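Local coordinates for trigger factor (Thermotoga maritima, PDB 2NSC), which probably acts as a ribosome-binding chaperone and peptidyl-prolyl isomerase that keeps newly made proteins in an open conformation, seen here as its N-terminal domain, at residues A[47-51]-A[52-56]. Sequence-based numbering, arbitrary orientation.
Sequences GRIPK and NVLKM
The ring of Pro50 has one face against the side of Val53. Methyl CG2 of Val53 sits over that face, 3.8 Å from Pro50 CD and almost equally far from CB and CG. With CG1 anti to the backbone N of Val53 (chi1 -179°), CG2 is left beside that N and meets the ring. CG1 instead meets Ile49 CG2 at 3.8 Å, the two side chains crossing at about a right angle. Ile49 CG2 also reaches Leu54 CG at 3.9 Å. Phe44 touches both Pro50 and Val53, while Val32 and Leu35 of helix 21-36 cover Leu54.

Pro50 is the N-cap of helix 51-58. Its carbonyl O accepts Leu54 N at 3.2 Å, the first i to i+4 backbone bond of the helix. Val53 N adds a weak, bent bond to the same oxygen. Lys55 N gives the next helical bond, to Lys51 O at 3.0 Å.

Lys51 and Lys55 lie side by side and point the same way, Lys51 CG 3.8 Å from Lys55 CD. Lys55 CG also comes within 3.0 Å of Lys51 O. The two NZ atoms stay 5.5 Å apart. Acids of helix 21-36 probably offset these like charges: Glu28 forms a salt bridge with Lys55, and Asp29 a long, weak ion pair with Lys51. Shortening Lys55 to alanine is likely to leave Glu28 without this salt-bridge mate and Lys51 CG without its apolar neighbour.

Pro50 ends the GFRxGxxP signature of the ribosome-binding domain. The chemistry implies a signature loop tied to the helix start by apolar contacts and first-turn backbone bonds, with the lysine charges probably linking that helix to helix 21-36.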
ATOM      1  N   GLY A  47      10.560 -19.911  -2.987  1.00 31.42           N
ATOM      2  CA  GLY A  47      10.404 -19.080  -1.784  1.00 30.35           C
ATOM      3  C   GLY A  47      11.555 -18.105  -1.553  1.00 29.97           C
ATOM      4  O   GLY A  47      11.676 -17.524  -0.476  1.00 28.67           O
ATOM      5  N   ARG A  48      12.406 -17.919  -2.561  1.00 29.70           N
ATOM      6  CA  ARG A  48      13.596 -17.091  -2.371  1.00 30.08           C
ATOM      7  C   ARG A  48      13.707 -15.934  -3.360  1.00 30.31           C
ATOM      8  O   ARG A  48      14.801 -15.411  -3.583  1.00 30.81           O
ATOM      9  CB  ARG A  48      14.881 -17.949  -2.418  1.00 30.03           C
ATOM     10  CG  ARG A  48      14.878 -19.214  -1.530  1.00 29.83           C
ATOM     11  CD  ARG A  48      14.964 -18.910  -0.041  1.00 28.11           C
ATOM     12  NE  ARG A  48      16.045 -17.972   0.241  1.00 29.41           N
ATOM     13  CZ  ARG A  48      17.304 -18.304   0.522  1.00 27.44           C
ATOM     14  NH1 ARG A  48      17.683 -19.573   0.591  1.00 26.08           N
ATOM     15  NH2 ARG A  48      18.188 -17.344   0.748  1.00 27.15           N
ATOM     16  N   ILE A  49      12.598 -15.527  -3.965  1.00 30.47           N
ATOM     17  CA  ILE A  49      12.667 -14.421  -4.932  1.00 30.56           C
ATOM     18  C   ILE A  49      12.905 -13.094  -4.181  1.00 30.78           C
ATOM     19  O   ILE A  49      12.142 -12.757  -3.282  1.00 30.84           O
ATOM     20  CB  ILE A  49      11.402 -14.326  -5.826  1.00 30.65           C
ATOM     21  CG1 ILE A  49      11.036 -15.694  -6.429  1.00 30.34           C
ATOM     22  CG2 ILE A  49      11.613 -13.284  -6.928  1.00 30.22           C
ATOM     23  CD1 ILE A  49       9.607 -15.781  -6.989  1.00 29.42           C
ATOM     24  N   PRO A  50      13.978 -12.354  -4.527  1.00 31.01           N
ATOM     25  CA  PRO A  50      14.193 -11.045  -3.885  1.00 31.58           C
ATOM     26  C   PRO A  50      13.048 -10.045  -4.135  1.00 31.84           C
ATOM     27  O   PRO A  50      12.401 -10.107  -5.189  1.00 31.60           O
ATOM     28  CB  PRO A  50      15.506 -10.545  -4.524  1.00 31.27           C
ATOM     29  CG  PRO A  50      16.189 -11.782  -5.016  1.00 31.24           C
ATOM     30  CD  PRO A  50      15.059 -12.669  -5.475  1.00 31.01           C
ATOM     31  N   LYS A  51      12.807  -9.154  -3.167  1.00 32.53           N
ATOM     32  CA  LYS A  51      11.799  -8.079  -3.284  1.00 33.62           C
ATOM     33  C   LYS A  51      11.912  -7.266  -4.586  1.00 33.91           C
ATOM     34  O   LYS A  51      10.905  -7.005  -5.248  1.00 33.92           O
ATOM     35  CB  LYS A  51      11.831  -7.143  -2.053  1.00 33.50           C
ATOM     36  CG  LYS A  51      10.937  -5.889  -2.193  1.00 34.04           C
ATOM     37  CD  LYS A  51      10.504  -5.281  -0.863  1.00 34.42           C
ATOM     38  CE  LYS A  51      11.643  -4.607  -0.139  1.00 36.65           C
ATOM     39  NZ  LYS A  51      11.154  -3.867   1.069  1.00 38.72           N
ATOM     40  N   ASN A  52      13.135  -6.879  -4.941  1.00 34.62           N
ATOM     41  CA  ASN A  52      13.413  -6.092  -6.150  1.00 35.63           C
ATOM     42  C   ASN A  52      12.984  -6.745  -7.451  1.00 35.66           C
ATOM     43  O   ASN A  52      12.620  -6.067  -8.419  1.00 35.69           O
ATOM     44  CB  ASN A  52      14.907  -5.783  -6.226  1.00 35.86           C
ATOM     45  CG  ASN A  52      15.333  -4.787  -5.187  1.00 37.85           C
ATOM     46  OD1 ASN A  52      14.532  -3.938  -4.757  1.00 40.89           O
ATOM     47  ND2 ASN A  52      16.595  -4.876  -4.764  1.00 39.69           N
ATOM     48  N   VAL A  53      13.063  -8.067  -7.464  1.00 35.97           N
ATOM     49  CA  VAL A  53      12.725  -8.865  -8.623  1.00 36.44           C
ATOM     50  C   VAL A  53      11.207  -8.896  -8.754  1.00 36.96           C
ATOM     51  O   VAL A  53      10.667  -8.682  -9.838  1.00 37.35           O
ATOM     52  CB  VAL A  53      13.315 -10.278  -8.491  1.00 36.26           C
ATOM     53  CG1 VAL A  53      12.997 -11.129  -9.719  1.00 36.34           C
ATOM     54  CG2 VAL A  53      14.828 -10.184  -8.278  1.00 36.63           C
ATOM     55  N   LEU A  54      10.518  -9.121  -7.639  1.00 37.34           N
ATOM     56  CA  LEU A  54       9.058  -9.109  -7.639  1.00 37.45           C
ATOM     57  C   LEU A  54       8.498  -7.765  -8.127  1.00 37.81           C
ATOM     58  O   LEU A  54       7.643  -7.730  -9.019  1.00 38.10           O
ATOM     59  CB  LEU A  54       8.517  -9.491  -6.263  1.00 37.29           C
ATOM     60  CG  LEU A  54       8.712 -10.965  -5.889  1.00 36.82           C
ATOM     61  CD1 LEU A  54       8.407 -11.180  -4.434  1.00 35.43           C
ATOM     62  CD2 LEU A  54       7.849 -11.884  -6.744  1.00 35.87           C
ATOM     63  N   LYS A  55       9.015  -6.668  -7.580  1.00 38.03           N
ATOM     64  CA  LYS A  55       8.600  -5.325  -7.982  1.00 38.43           C
ATOM     65  C   LYS A  55       8.807  -5.079  -9.468  1.00 39.40           C
ATOM     66  O   LYS A  55       8.013  -4.368 -10.088  1.00 39.67           O
ATOM     67  CB  LYS A  55       9.344  -4.267  -7.168  1.00 38.23           C
ATOM     68  CG  LYS A  55       9.232  -4.500  -5.673  1.00 37.75           C
ATOM     69  CD  LYS A  55       9.852  -3.400  -4.852  1.00 36.89           C
ATOM     70  CE  LYS A  55       8.853  -2.310  -4.534  1.00 37.22           C
ATOM     71  NZ  LYS A  55       9.418  -1.394  -3.505  1.00 37.09           N
ATOM     72  N   MET A  56       9.868  -5.668 -10.031  1.00 40.15           N
ATOM     73  CA  MET A  56      10.205  -5.513 -11.460  1.00 41.27           C
ATOM     74  C   MET A  56       9.288  -6.334 -12.384  1.00 40.71           C
ATOM     75  O   MET A  56       8.740  -5.804 -13.356  1.00 40.53           O
ATOM     76  CB  MET A  56      11.681  -5.859 -11.706  1.00 41.13           C
ATOM     77  CG  MET A  56      12.121  -5.715 -13.146  1.00 42.30           C
ATOM     78  SD  MET A  56      13.700  -6.519 -13.479  1.00 43.71           S
ATOM     79  CE  MET A  56      13.241  -8.257 -13.387  1.00 43.39           C
TER